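PF04016 domain protein (Desulfitobacterium hafniense, PDB 3L5O) is of unknown function but combines enolase-like and Rossmann-like folds around a unique active site, with a possible role in heavy-metal chelation. Local coordinates at residues Ser47-Gly52 and Ile101-Asn106; Ile96-Ile101 and Ala195-Lys200; Leu166-Glu171 and Asp199-Arg204; Val218-Pro223 and Val257-Ala262; Val241-Asn244 and Phe248-Val251. All coordinates share one frame; numbering follows the deposited sequence.

Overall arrangement
Along the chain, interaction 1 closes before interactions 3, 4 and 5 open, while its segments alternate with those of interaction 2. Interactions 1 and 2 share I101 and helix 91-105, their centres about 11 Å apart; interaction 1 sets that helix against the antiparallel sheet, interaction 2 against helix 195-199. Interactions 2 and 3 share D199 and K200 and both touch one imidazole. Interaction 4 sets the loop after strand 214-218 against the turn before strand 263-269; interaction 5 lies at the start of helix 244-251, about 10 Å away between centres. Helix 91-105 thus joins the three-stranded antiparallel sheet to the Rossmann-like part, N102 bonding to G221 of interaction 4.

Interaction 1: residues Ser47-Gly52 and Ile101-Asn106; sequences SVIRSG and INAYYN
The methyl group of A103 faces strand 46-51 and sits between two strand residues whose side chains start toward the helix, I49 and S51. From I49 it is the short branch that touches: CG2 lies anti to the backbone N and comes within 4.1 Å of A103 CB. The longer branch of I49, with CG1 beside the backbone N (chi1 -67°) and CD1 extended beyond it, runs back along the same helix toward I96, A99 and A100. One isoleucine thus spreads its two branches over successive turns. The backbone takes part as well, since I49 O lies 3.8 Å from A103 CB.

S51 offers its CB, 4.2 Å from A103 CB, rather than its hydroxyl. With chi1 at 179° the OG is swung beside the carbonyl carbon and bonds to L36 O, which leaves an aliphatic surface for the alanine. Between these two residues R50 points the other way; its NH1 donates to G52 O at 2.9 Å, in the guanidinium plane, and its NE pairs with E39.

A single water completes the polar side. It donates to S51 O at 2.8 Å and to A103 O at 2.7 Å, tying the end of the strand to the last turn of the helix, where N106 leaves helical geometry. L79 of helix 79-83 also packs on I49, S51 and A103. The small alanine lets the backbones approach to 5.8 Å between the CA atoms of S51 and A103. This is helix-on-sheet packing of an alpha+beta layer, here helix 91-105 against the three-stranded antiparallel sheet of what is probably the enolase-like part.

Interaction 2: residues Ile96-Ile101 and Ala195-Lys200; sequences IGLAAI and ASVVDK. With IMD (imidazole), chain D.
L98 reaches from helix 91-105 to helix 195-199 and meets two consecutive valines with its two methyl groups. Its CG lies anti to the backbone N (chi1 -178°), which extends the side chain away from its own helix. CD2 touches V198 CG2 at 3.7 Å, and CD1 meets V197 CG1 at 3.9 Å. The leucine crosses each valine at about a right angle, and the two valines present different branches: V197 uses the methyl anti to its backbone N, V198 the one beside it. V197 CB also lies 4.1 Å from L98 CD2. This is the tight part, wholly apolar and buried.

The arrangement is a helix-to-helix contact between helix 91-105, which backs the antiparallel sheet, and helix 195-199 of the Rossmann-like part. Helix 195-199 follows strand 189-193 in the parallel part of the mixed sheet, a position that in Rossmann-like folds often borders a binding site. V86 packs on both I101 and V197 and extends the apolar surface.

The other side of helix 195-199 is polar and more open, A195 and K200 being partly exposed. D199 OD2 lies 2.7 Å from N3 of an imidazole probably left by crystallisation, and N3 gives a weak hydrogen bond to D199 OD1 at 3.3 Å. A195 CB stands 3.8 Å from the imidazole C2. At the helix end K200 folds back, its NZ giving a hydrogen bond to V198 O at 2.8 Å and others to V86 O and S88 O.

Interaction 3: residues Leu166-Glu171 and Asp199-Arg204; sequences LEWSPE and DKTLPR. With IMD (imidazole), chain D.
The indole of W168 meets D199 at its edge: NE1 donates to D199 OD2 at 2.9 Å, with an almost straight N-H angle of 173° and the oxygen close to the ring plane. The carboxylate is turned about 84° against the indole, and the donor reaches OD2 from above the carboxylate plane. T201 CG2, 3.8 Å from W168 CZ2, approaches the ring obliquely, as does C4 of the bound imidazole. R61 makes a cation-pi contact with the same indole.

These groups lie around the imidazole beside the carboxyl end of strand 162-167 in the Rossmann-like part, where strands in the parallel part of the mixed sheet give way to loops and helices. Such an edge commonly carries the binding site in this fold, and the imidazole, though probably from the crystallisation liquor, is consistent with one here. T201 OG1 lies 3.1 Å from its N3.

The orientation of the carboxylate is set from the D199-T201 side. D199 CG stands between the backbone N and the carbonyl carbon (chi1 60°), a turn that lets OD1 accept from T201 N at 3.3 Å and form an Asx turn. The T201 hydroxyl donates to the same oxygen, and both donors arrive over the same face of the carboxylate. The work is thus divided between the oxygens, OD2 taking the indole N-H while OD1 receives T201 OG1 at 2.7 Å, on its syn side.

Interaction 4: residues Val218-Pro223 and Val257-Ala262; sequences VGPGTP and VKIYSA. With EDO (1,2-ethanediol), chain F.
The apolar part of this contact rests on P220, whose ring corner enters the angle between I259 and Y260. P220 CG lies 4.2 Å from I259 CG2 and 3.9 Å from Y260 CZ. The proline and tyrosine side chains cross at about a right angle, and CG comes to the phenol obliquely. With CG of Y260 beside its backbone N (chi1 -64°), the ring leaves the 3-10 segment 259-262 and brings its far end to the proline, OH standing 3.4 Å from P220 CG. I259 CG2 lies over one face of the tyrosine ring, toward its rim. Both P220 and I259 also pack on L57 of strand 54-59.

The hydrogen bonds are local to each side or go to a bound molecule. G219 to T222 form a type I beta turn in which G219 O accepts twice: from T222 N at 3.1 Å and from T222 OG1 at 2.9 Å, both over the same face of the carbonyl. A 1,2-ethanediol, probably from the crystallisation liquor, shares a hydrogen bond of 3.2 Å between its O1 and Y260 OH, near the ring plane; it also bonds to G238 O.

The loop after strand 214-218 is thereby laid against the turn that precedes strand 263-269 of the Rossmann-like sheet. Chemically, the phenol meets the proline with CZ and OH while the same oxygen still bonds to the diol, and van der Waals contact joins the two segments.

Interaction 5: residues Val241-Asn244 and Phe248-Val251; sequences VKDN and FRIV
F248 N donates to N244 O at 3.3 Å with an N-H angle of 160°, the i to i+4 bond of the first turn of helix 244-251. The same oxygen lies near the plane of the F248 ring, at its edge, 3.5 Å from CD1. One carbonyl therefore receives the amide N-H and also meets the phenyl rim; chi1 of -87° keeps CG on the side of the backbone N, which brings the CD1 edge to this oxygen.

Beside this pair D243 and R249 face one another more distantly. D243 OD1 and R249 NH2 are 4.4 Å apart, too far for a salt bridge, and no N-H of the guanidinium aims at the oxygen; any attraction is electrostatic. R249 NE has its salt bridge with E255.

Further out, D243 occupies the N-cap position, its OD1 accepting a weak bond from R246 N in the first turn. The carboxylate at this end of the helix would be expected to suit the helix dipole. N244 turns its side chain the other way, ND2 donating to N53 O in the hairpin between strands 46-51 and 54-59. The loop before the helix is held by backbone bonds of K242 and D243 to A262.

Helix 244-251 follows strand 235-241 of the Rossmann-like sheet and lies on the three-stranded antiparallel sheet: F248 packs on V41, V48 and R50, and V251 on V48 and L57, across the join between the two parts.

Interaction 1: residues Ser47-Gly52 and Ile101-Asn106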
# COMPACT_ATOMS: atom_id res chain seq x y z
N SER A 47 -6.88 -4.18 -8.12
CA SER A 47 -7.42 -5.50 -7.87
C SER A 47 -8.05 -5.47 -6.47
O SER A 47 -7.58 -4.74 -5.60
CB SER A 47 -6.31 -6.54 -7.92
OG SER A 47 -5.89 -6.78 -9.26
N VAL A 48 -9.12 -6.23 -6.27
CA VAL A 48 -9.85 -6.25 -5.00
C VAL A 48 -10.28 -7.68 -4.62
O VAL A 48 -10.75 -8.46 -5.46
CB VAL A 48 -11.02 -5.22 -5.00
CG1 VAL A 48 -12.08 -5.59 -6.00
CG2 VAL A 48 -11.63 -5.07 -3.61
N ILE A 49 -10.06 -8.03 -3.36
CA ILE A 49 -10.46 -9.31 -2.80
C ILE A 49 -11.29 -9.11 -1.54
O ILE A 49 -10.97 -8.28 -0.72
CB ILE A 49 -9.20 -10.17 -2.50
CG1 ILE A 49 -8.52 -10.53 -3.83
CG2 ILE A 49 -9.53 -11.39 -1.68
CD1 ILE A 49 -7.46 -11.59 -3.73
N ARG A 50 -12.36 -9.89 -1.41
CA ARG A 50 -13.11 -10.07 -0.17
C ARG A 50 -12.81 -11.43 0.42
O ARG A 50 -12.83 -12.42 -0.29
CB ARG A 50 -14.61 -10.03 -0.43
CG ARG A 50 -15.42 -10.06 0.86
CD ARG A 50 -16.91 -9.75 0.67
NE ARG A 50 -17.61 -10.76 -0.16
CZ ARG A 50 -17.95 -11.97 0.23
NH1 ARG A 50 -17.67 -12.40 1.45
NH2 ARG A 50 -18.59 -12.78 -0.61
N SER A 51 -12.54 -11.47 1.73
CA SER A 51 -12.53 -12.69 2.52
C SER A 51 -13.43 -12.41 3.71
O SER A 51 -13.08 -11.56 4.53
CB SER A 51 -11.11 -13.03 3.05
OG SER A 51 -11.12 -14.21 3.85
N GLY A 52 -14.56 -13.13 3.80
CA GLY A 52 -15.63 -12.79 4.73
C GLY A 52 -16.12 -11.35 4.67
O GLY A 52 -16.59 -10.89 3.63
N ILE A 101 -3.51 -10.12 0.85
CA ILE A 101 -2.92 -9.70 2.13
C ILE A 101 -3.84 -8.71 2.87
O ILE A 101 -4.09 -8.85 4.07
CB ILE A 101 -1.52 -9.09 1.90
CG1 ILE A 101 -0.55 -10.20 1.54
CG2 ILE A 101 -1.04 -8.32 3.13
CD1 ILE A 101 0.76 -9.70 0.98
N ASN A 102 -4.36 -7.74 2.13
CA ASN A 102 -5.11 -6.64 2.75
C ASN A 102 -6.52 -7.07 3.15
O ASN A 102 -7.14 -6.44 4.00
CB ASN A 102 -5.12 -5.41 1.85
CG ASN A 102 -3.76 -4.72 1.78
OD1 ASN A 102 -2.97 -4.76 2.72
ND2 ASN A 102 -3.48 -4.10 0.66
N ALA A 103 -7.01 -8.16 2.55
CA ALA A 103 -8.30 -8.74 2.93
C ALA A 103 -8.23 -9.29 4.35
O ALA A 103 -9.18 -9.20 5.06
CB ALA A 103 -8.72 -9.81 1.97
N TYR A 104 -7.09 -9.86 4.75
CA TYR A 104 -6.92 -10.22 6.18
C TYR A 104 -6.68 -8.96 7.04
O TYR A 104 -7.53 -8.61 7.83
CB TYR A 104 -5.76 -11.17 6.39
CG TYR A 104 -5.51 -11.42 7.86
CD1 TYR A 104 -6.46 -12.06 8.64
CD2 TYR A 104 -4.32 -11.03 8.45
CE1 TYR A 104 -6.23 -12.29 9.99
CE2 TYR A 104 -4.08 -11.26 9.78
CZ TYR A 104 -5.03 -11.89 10.54
OH TYR A 104 -4.74 -12.11 11.86
N TYR A 105 -5.54 -8.28 6.86
CA TYR A 105 -5.12 -7.23 7.82
C TYR A 105 -6.07 -6.03 7.94
O TYR A 105 -6.20 -5.41 9.03
CB TYR A 105 -3.72 -6.75 7.49
CG TYR A 105 -2.65 -7.79 7.70
CD1 TYR A 105 -2.16 -8.07 8.97
CD2 TYR A 105 -2.11 -8.50 6.62
CE1 TYR A 105 -1.19 -9.04 9.18
CE2 TYR A 105 -1.14 -9.48 6.82
CZ TYR A 105 -0.68 -9.74 8.11
OH TYR A 105 0.30 -10.69 8.35
N ASN A 106 -6.75 -5.72 6.83
CA ASN A 106 -7.61 -4.54 6.74
C ASN A 106 -9.08 -4.88 6.90
O ASN A 106 -9.96 -4.06 6.61
CB ASN A 106 -7.40 -3.73 5.43
CG ASN A 106 -5.95 -3.28 5.23
OD1 ASN A 106 -5.08 -3.56 6.05
ND2 ASN A 106 -5.69 -2.59 4.12
O HOH W 1 -10.94 -10.91 6.26

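Interaction 2: residues Ile96-Ile101 and Ala195-Lys200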
# COMPACT_ATOMS: atom_id res chain seq x y z
N ILE A 96 -2.91 -8.65 -7.10
CA ILE A 96 -3.88 -9.61 -6.52
C ILE A 96 -3.41 -10.19 -5.18
O ILE A 96 -4.18 -10.29 -4.23
CB ILE A 96 -4.14 -10.72 -7.55
CG1 ILE A 96 -4.86 -10.11 -8.76
CG2 ILE A 96 -4.92 -11.87 -6.98
CD1 ILE A 96 -5.01 -11.05 -9.96
N GLY A 97 -2.14 -10.57 -5.13
CA GLY A 97 -1.48 -10.99 -3.91
C GLY A 97 -1.56 -9.95 -2.81
O GLY A 97 -1.80 -10.31 -1.69
N LEU A 98 -1.32 -8.68 -3.13
CA LEU A 98 -1.46 -7.63 -2.12
C LEU A 98 -2.93 -7.41 -1.71
O LEU A 98 -3.21 -7.18 -0.55
CB LEU A 98 -0.82 -6.31 -2.58
CG LEU A 98 -0.85 -5.13 -1.59
CD1 LEU A 98 -0.20 -5.47 -0.24
CD2 LEU A 98 -0.15 -3.94 -2.23
N ALA A 99 -3.86 -7.47 -2.66
CA ALA A 99 -5.28 -7.46 -2.31
C ALA A 99 -5.66 -8.57 -1.28
O ALA A 99 -6.35 -8.31 -0.30
CB ALA A 99 -6.15 -7.52 -3.58
N ALA A 100 -5.12 -9.78 -1.47
CA ALA A 100 -5.35 -10.89 -0.57
C ALA A 100 -4.74 -10.61 0.81
O ALA A 100 -5.39 -10.82 1.83
CB ALA A 100 -4.75 -12.18 -1.15
N ILE A 101 -3.51 -10.12 0.85
CA ILE A 101 -2.92 -9.70 2.13
C ILE A 101 -3.84 -8.71 2.87
O ILE A 101 -4.09 -8.85 4.07
CB ILE A 101 -1.52 -9.09 1.90
CG1 ILE A 101 -0.55 -10.20 1.54
CG2 ILE A 101 -1.04 -8.32 3.13
CD1 ILE A 101 0.76 -9.70 0.98
N ALA A 195 2.44 0.90 -3.71
CA ALA A 195 2.79 0.28 -5.01
C ALA A 195 4.17 -0.36 -4.97
O ALA A 195 4.45 -1.22 -5.79
CB ALA A 195 2.72 1.29 -6.16
N SER A 196 5.04 0.09 -4.06
CA SER A 196 6.37 -0.47 -3.93
C SER A 196 6.37 -1.92 -3.43
O SER A 196 7.31 -2.65 -3.66
CB SER A 196 7.22 0.38 -3.00
OG SER A 196 6.64 0.43 -1.71
N VAL A 197 5.31 -2.33 -2.74
CA VAL A 197 5.15 -3.73 -2.35
C VAL A 197 4.98 -4.55 -3.60
O VAL A 197 5.65 -5.60 -3.78
CB VAL A 197 3.88 -3.92 -1.44
CG1 VAL A 197 3.64 -5.40 -1.12
CG2 VAL A 197 4.03 -3.12 -0.20
N VAL A 198 4.11 -4.09 -4.48
CA VAL A 198 3.79 -4.82 -5.70
C VAL A 198 4.99 -4.93 -6.64
O VAL A 198 5.26 -5.99 -7.21
CB VAL A 198 2.63 -4.14 -6.46
CG1 VAL A 198 2.43 -4.79 -7.82
CG2 VAL A 198 1.32 -4.17 -5.63
N ASP A 199 5.75 -3.86 -6.82
CA ASP A 199 6.85 -3.97 -7.77
C ASP A 199 8.19 -4.42 -7.15
O ASP A 199 9.17 -4.60 -7.87
CB ASP A 199 6.95 -2.72 -8.67
CG ASP A 199 7.18 -1.51 -7.92
OD1 ASP A 199 7.74 -1.65 -6.80
OD2 ASP A 199 6.86 -0.38 -8.36
N LYS A 200 8.20 -4.68 -5.85
CA LYS A 200 9.38 -5.22 -5.14
C LYS A 200 10.54 -4.24 -5.02
O LYS A 200 11.67 -4.62 -4.76
CB LYS A 200 9.83 -6.56 -5.74
CG LYS A 200 9.29 -7.83 -5.01
CD LYS A 200 7.80 -8.07 -5.18
CE LYS A 200 7.48 -8.58 -6.60
NZ LYS A 200 5.97 -8.61 -6.76
N1 IMD D . 6.72 3.64 -7.23
C2 IMD D . 6.29 2.46 -6.70
N3 IMD D . 7.34 1.63 -6.61
C4 IMD D . 8.44 2.26 -7.08
C5 IMD D . 8.04 3.53 -7.48

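Interaction 3: residues Leu166-Glu171 and Asp199-Arg204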
# COMPACT_ATOMS: atom_id res chain seq x y z
N LEU A 166 10.03 11.23 -6.20
CA LEU A 166 10.64 10.20 -7.05
C LEU A 166 9.54 9.35 -7.59
O LEU A 166 8.69 8.90 -6.82
CB LEU A 166 11.58 9.33 -6.23
CG LEU A 166 12.84 9.97 -5.64
CD1 LEU A 166 12.62 10.49 -4.21
CD2 LEU A 166 13.92 8.98 -5.62
N GLU A 167 9.51 9.15 -8.91
CA GLU A 167 8.50 8.30 -9.57
C GLU A 167 9.12 7.48 -10.70
O GLU A 167 10.14 7.86 -11.27
CB GLU A 167 7.40 9.18 -10.18
CG GLU A 167 6.64 10.06 -9.19
CD GLU A 167 5.88 11.18 -9.88
OE1 GLU A 167 6.47 11.87 -10.71
OE2 GLU A 167 4.69 11.40 -9.57
N TRP A 168 8.49 6.37 -11.08
CA TRP A 168 8.90 5.58 -12.25
C TRP A 168 8.90 6.41 -13.48
O TRP A 168 9.83 6.32 -14.27
CB TRP A 168 7.96 4.38 -12.51
CG TRP A 168 8.28 3.18 -11.70
CD1 TRP A 168 7.47 2.57 -10.77
CD2 TRP A 168 9.49 2.41 -11.75
NE1 TRP A 168 8.11 1.47 -10.23
CE2 TRP A 168 9.35 1.34 -10.81
CE3 TRP A 168 10.69 2.50 -12.49
CZ2 TRP A 168 10.35 0.39 -10.59
CZ3 TRP A 168 11.70 1.54 -12.27
CH2 TRP A 168 11.52 0.50 -11.32
N SER A 169 7.85 7.21 -13.65
CA SER A 169 7.69 8.06 -14.81
C SER A 169 7.49 9.47 -14.31
O SER A 169 6.35 9.90 -14.13
CB SER A 169 6.47 7.63 -15.67
OG SER A 169 6.60 6.29 -16.13
N PRO A 170 8.56 10.19 -14.06
CA PRO A 170 8.44 11.46 -13.34
C PRO A 170 7.78 12.60 -14.12
O PRO A 170 8.03 12.76 -15.31
CB PRO A 170 9.89 11.81 -13.01
CG PRO A 170 10.71 11.07 -14.01
CD PRO A 170 9.96 9.87 -14.41
N GLU A 171 6.99 13.41 -13.41
CA GLU A 171 6.46 14.66 -13.94
C GLU A 171 7.57 15.68 -13.87
O GLU A 171 8.63 15.41 -13.33
CB GLU A 171 5.29 15.17 -13.10
CG GLU A 171 4.17 14.17 -12.79
CD GLU A 171 3.13 14.78 -11.85
OE1 GLU A 171 2.43 15.74 -12.27
OE2 GLU A 171 3.03 14.31 -10.69
N ASP A 199 5.75 -3.86 -6.82
CA ASP A 199 6.85 -3.97 -7.77
C ASP A 199 8.19 -4.42 -7.15
O ASP A 199 9.17 -4.60 -7.87
CB ASP A 199 6.95 -2.72 -8.67
CG ASP A 199 7.18 -1.51 -7.92
OD1 ASP A 199 7.74 -1.65 -6.80
OD2 ASP A 199 6.86 -0.38 -8.36
N LYS A 200 8.20 -4.68 -5.85
CA LYS A 200 9.38 -5.22 -5.14
C LYS A 200 10.54 -4.24 -5.02
O LYS A 200 11.67 -4.62 -4.76
CB LYS A 200 9.83 -6.56 -5.74
CG LYS A 200 9.29 -7.83 -5.01
CD LYS A 200 7.80 -8.07 -5.18
CE LYS A 200 7.48 -8.58 -6.60
NZ LYS A 200 5.97 -8.61 -6.76
N THR A 201 10.24 -2.95 -5.13
CA THR A 201 11.24 -1.90 -4.85
C THR A 201 11.34 -1.64 -3.36
O THR A 201 12.34 -1.07 -2.89
CB THR A 201 10.90 -0.58 -5.58
OG1 THR A 201 9.54 -0.19 -5.32
CG2 THR A 201 11.02 -0.78 -7.08
N LEU A 202 10.33 -2.05 -2.60
CA LEU A 202 10.22 -1.66 -1.20
C LEU A 202 11.44 -2.04 -0.36
O LEU A 202 11.93 -1.21 0.36
CB LEU A 202 8.93 -2.20 -0.56
CG LEU A 202 8.69 -1.81 0.91
CD1 LEU A 202 8.54 -0.32 1.08
CD2 LEU A 202 7.42 -2.49 1.43
N PRO A 203 11.93 -3.28 -0.39
CA PRO A 203 13.04 -3.63 0.51
C PRO A 203 14.26 -2.72 0.30
O PRO A 203 14.82 -2.26 1.29
CB PRO A 203 13.32 -5.09 0.19
CG PRO A 203 12.02 -5.62 -0.43
CD PRO A 203 11.45 -4.45 -1.18
N ARG A 204 14.62 -2.39 -0.93
CA ARG A 204 15.80 -1.55 -1.14
C ARG A 204 15.50 -0.12 -0.65
O ARG A 204 16.33 0.52 -0.01
CB ARG A 204 16.26 -1.54 -2.60
CG ARG A 204 17.48 -0.63 -2.83
CD ARG A 204 18.65 -0.99 -1.91
NE ARG A 204 19.80 -0.14 -2.16
CZ ARG A 204 20.91 -0.14 -1.41
NH1 ARG A 204 21.01 -0.94 -0.37
NH2 ARG A 204 21.90 0.69 -1.70
N1 IMD D . 6.72 3.64 -7.23
C2 IMD D . 6.29 2.46 -6.70
N3 IMD D . 7.34 1.63 -6.61
C4 IMD D . 8.44 2.26 -7.08
C5 IMD D . 8.04 3.53 -7.48

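Interaction 4: residues Val218-Pro223 and Val257-Ala262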
# COMPACT_ATOMS: atom_id res chain seq x y z
N VAL A 218 2.24 4.42 2.36
CA VAL A 218 1.01 5.19 2.16
C VAL A 218 0.24 4.71 0.96
O VAL A 218 0.81 4.45 -0.11
CB VAL A 218 1.30 6.73 1.87
CG1 VAL A 218 -0.01 7.52 1.75
CG2 VAL A 218 2.16 7.33 2.92
N GLY A 219 -1.08 4.67 1.10
CA GLY A 219 -1.96 4.44 -0.02
C GLY A 219 -2.97 3.35 0.35
O GLY A 219 -2.85 2.69 1.37
N PRO A 220 -3.98 3.20 -0.49
CA PRO A 220 -5.07 2.24 -0.27
C PRO A 220 -4.65 0.78 -0.13
O PRO A 220 -5.34 0.01 0.56
CB PRO A 220 -5.93 2.43 -1.52
CG PRO A 220 -5.63 3.80 -1.97
CD PRO A 220 -4.19 3.99 -1.73
N GLY A 221 -3.53 0.41 -0.77
CA GLY A 221 -2.95 -0.91 -0.71
C GLY A 221 -1.94 -1.16 0.40
O GLY A 221 -1.22 -2.17 0.40
N THR A 222 -1.91 -0.29 1.39
CA THR A 222 -1.06 -0.46 2.55
C THR A 222 -1.72 -1.44 3.51
O THR A 222 -2.88 -1.23 3.92
CB THR A 222 -0.89 0.87 3.27
OG1 THR A 222 -0.29 1.83 2.36
CG2 THR A 222 0.06 0.73 4.45
N PRO A 223 -1.02 -2.52 3.85
CA PRO A 223 -1.47 -3.43 4.90
C PRO A 223 -1.32 -2.82 6.28
O PRO A 223 -0.27 -2.26 6.59
CB PRO A 223 -0.57 -4.68 4.72
CG PRO A 223 0.24 -4.46 3.48
CD PRO A 223 0.23 -2.99 3.22
N VAL A 257 -15.74 6.70 -9.92
CA VAL A 257 -15.49 7.38 -8.65
C VAL A 257 -14.18 6.87 -8.04
O VAL A 257 -13.72 5.79 -8.38
CB VAL A 257 -16.68 7.13 -7.67
CG1 VAL A 257 -16.50 7.88 -6.37
CG2 VAL A 257 -18.01 7.54 -8.32
N LYS A 258 -13.56 7.67 -7.18
CA LYS A 258 -12.33 7.26 -6.52
C LYS A 258 -12.69 6.27 -5.41
O LYS A 258 -13.78 6.34 -4.84
CB LYS A 258 -11.59 8.46 -5.95
CG LYS A 258 -11.24 9.53 -6.99
N ILE A 259 -11.77 5.37 -5.11
CA ILE A 259 -12.02 4.31 -4.12
C ILE A 259 -12.32 4.85 -2.72
O ILE A 259 -12.98 4.20 -1.92
CB ILE A 259 -10.82 3.34 -4.06
CG1 ILE A 259 -11.19 2.02 -3.35
CG2 ILE A 259 -9.62 4.02 -3.37
CD1 ILE A 259 -12.43 1.29 -3.91
N TYR A 260 -11.83 6.06 -2.44
CA TYR A 260 -11.99 6.66 -1.12
C TYR A 260 -13.43 6.87 -0.69
O TYR A 260 -13.71 6.92 0.50
CB TYR A 260 -11.21 7.98 -1.02
CG TYR A 260 -9.72 7.78 -1.15
CD1 TYR A 260 -8.97 7.26 -0.09
CD2 TYR A 260 -9.05 8.08 -2.34
CE1 TYR A 260 -7.60 7.05 -0.21
CE2 TYR A 260 -7.68 7.89 -2.46
CZ TYR A 260 -6.96 7.37 -1.40
OH TYR A 260 -5.60 7.19 -1.53
N SER A 261 -14.34 6.97 -1.65
CA SER A 261 -15.78 7.04 -1.38
C SER A 261 -16.33 5.84 -0.61
O SER A 261 -17.35 5.96 0.07
CB SER A 261 -16.54 7.15 -2.70
OG SER A 261 -16.10 8.28 -3.42
N ALA A 262 -15.66 4.70 -0.75
CA ALA A 262 -16.11 3.45 -0.14
C ALA A 262 -15.52 3.18 1.25
O ALA A 262 -15.71 2.08 1.79
CB ALA A 262 -15.79 2.27 -1.07
C1 EDO F . -3.76 6.78 2.34
O1 EDO F . -4.79 6.43 1.42
C2 EDO F . -4.23 7.74 3.43
O2 EDO F . -4.10 7.20 4.75

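Interaction 5: residues Val241-Asn244 and Phe248-Val251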
# COMPACT_ATOMS: atom_id res chain seq x y z
N VAL A 241 -12.01 -0.16 4.05
CA VAL A 241 -13.29 -0.21 3.33
C VAL A 241 -14.47 -0.36 4.32
O VAL A 241 -14.50 -1.29 5.11
CB VAL A 241 -13.31 -1.36 2.29
CG1 VAL A 241 -14.75 -1.55 1.73
CG2 VAL A 241 -12.33 -1.08 1.18
N LYS A 242 -15.43 0.54 4.28
CA LYS A 242 -16.65 0.42 5.10
C LYS A 242 -17.87 -0.06 4.29
O LYS A 242 -18.87 -0.54 4.86
CB LYS A 242 -16.95 1.75 5.81
CG LYS A 242 -15.87 2.18 6.82
CD LYS A 242 -16.14 3.59 7.39
N ASP A 243 -17.79 0.07 2.97
CA ASP A 243 -18.86 -0.33 2.05
C ASP A 243 -18.24 -1.34 1.08
O ASP A 243 -17.70 -0.96 0.04
CB ASP A 243 -19.38 0.91 1.32
CG ASP A 243 -20.77 0.73 0.76
OD1 ASP A 243 -21.15 -0.41 0.38
OD2 ASP A 243 -21.57 1.68 0.65
N ASN A 244 -18.31 -2.62 1.45
CA ASN A 244 -17.77 -3.73 0.67
C ASN A 244 -18.35 -3.79 -0.74
O ASN A 244 -17.60 -3.78 -1.71
CB ASN A 244 -18.04 -5.08 1.37
CG ASN A 244 -17.19 -5.28 2.63
OD1 ASN A 244 -16.41 -4.40 3.05
ND2 ASN A 244 -17.32 -6.47 3.24
N PHE A 248 -16.30 -2.79 -4.57
CA PHE A 248 -16.27 -3.63 -5.77
C PHE A 248 -16.87 -2.94 -6.99
O PHE A 248 -16.35 -3.06 -8.09
CB PHE A 248 -16.97 -4.96 -5.53
CG PHE A 248 -16.07 -6.03 -4.94
CD1 PHE A 248 -15.77 -6.04 -3.58
CD2 PHE A 248 -15.54 -7.03 -5.75
CE1 PHE A 248 -14.94 -7.04 -3.03
CE2 PHE A 248 -14.73 -8.02 -5.22
CZ PHE A 248 -14.42 -8.02 -3.85
N ARG A 249 -17.96 -2.20 -6.79
CA ARG A 249 -18.55 -1.42 -7.88
C ARG A 249 -17.51 -0.49 -8.46
O ARG A 249 -17.31 -0.46 -9.66
CB ARG A 249 -19.79 -0.65 -7.41
CG ARG A 249 -20.93 -1.57 -6.97
CD ARG A 249 -22.30 -0.91 -6.89
NE ARG A 249 -22.47 -0.04 -5.72
CZ ARG A 249 -22.92 -0.43 -4.52
NH1 ARG A 249 -23.28 -1.69 -4.29
NH2 ARG A 249 -23.02 0.47 -3.54
N ILE A 250 -16.81 0.24 -7.60
CA ILE A 250 -15.82 1.20 -8.05
C ILE A 250 -14.67 0.52 -8.80
O ILE A 250 -14.29 0.96 -9.88
CB ILE A 250 -15.27 2.03 -6.83
CG1 ILE A 250 -16.37 2.94 -6.26
CG2 ILE A 250 -14.04 2.83 -7.24
CD1 ILE A 250 -16.13 3.44 -4.84
N VAL A 251 -14.10 -0.54 -8.21
CA VAL A 251 -12.93 -1.22 -8.79
C VAL A 251 -13.27 -1.83 -10.16
O VAL A 251 -12.42 -1.86 -11.06
CB VAL A 251 -12.37 -2.36 -7.87
CG1 VAL A 251 -11.20 -3.11 -8.55
CG2 VAL A 251 -11.93 -1.81 -6.50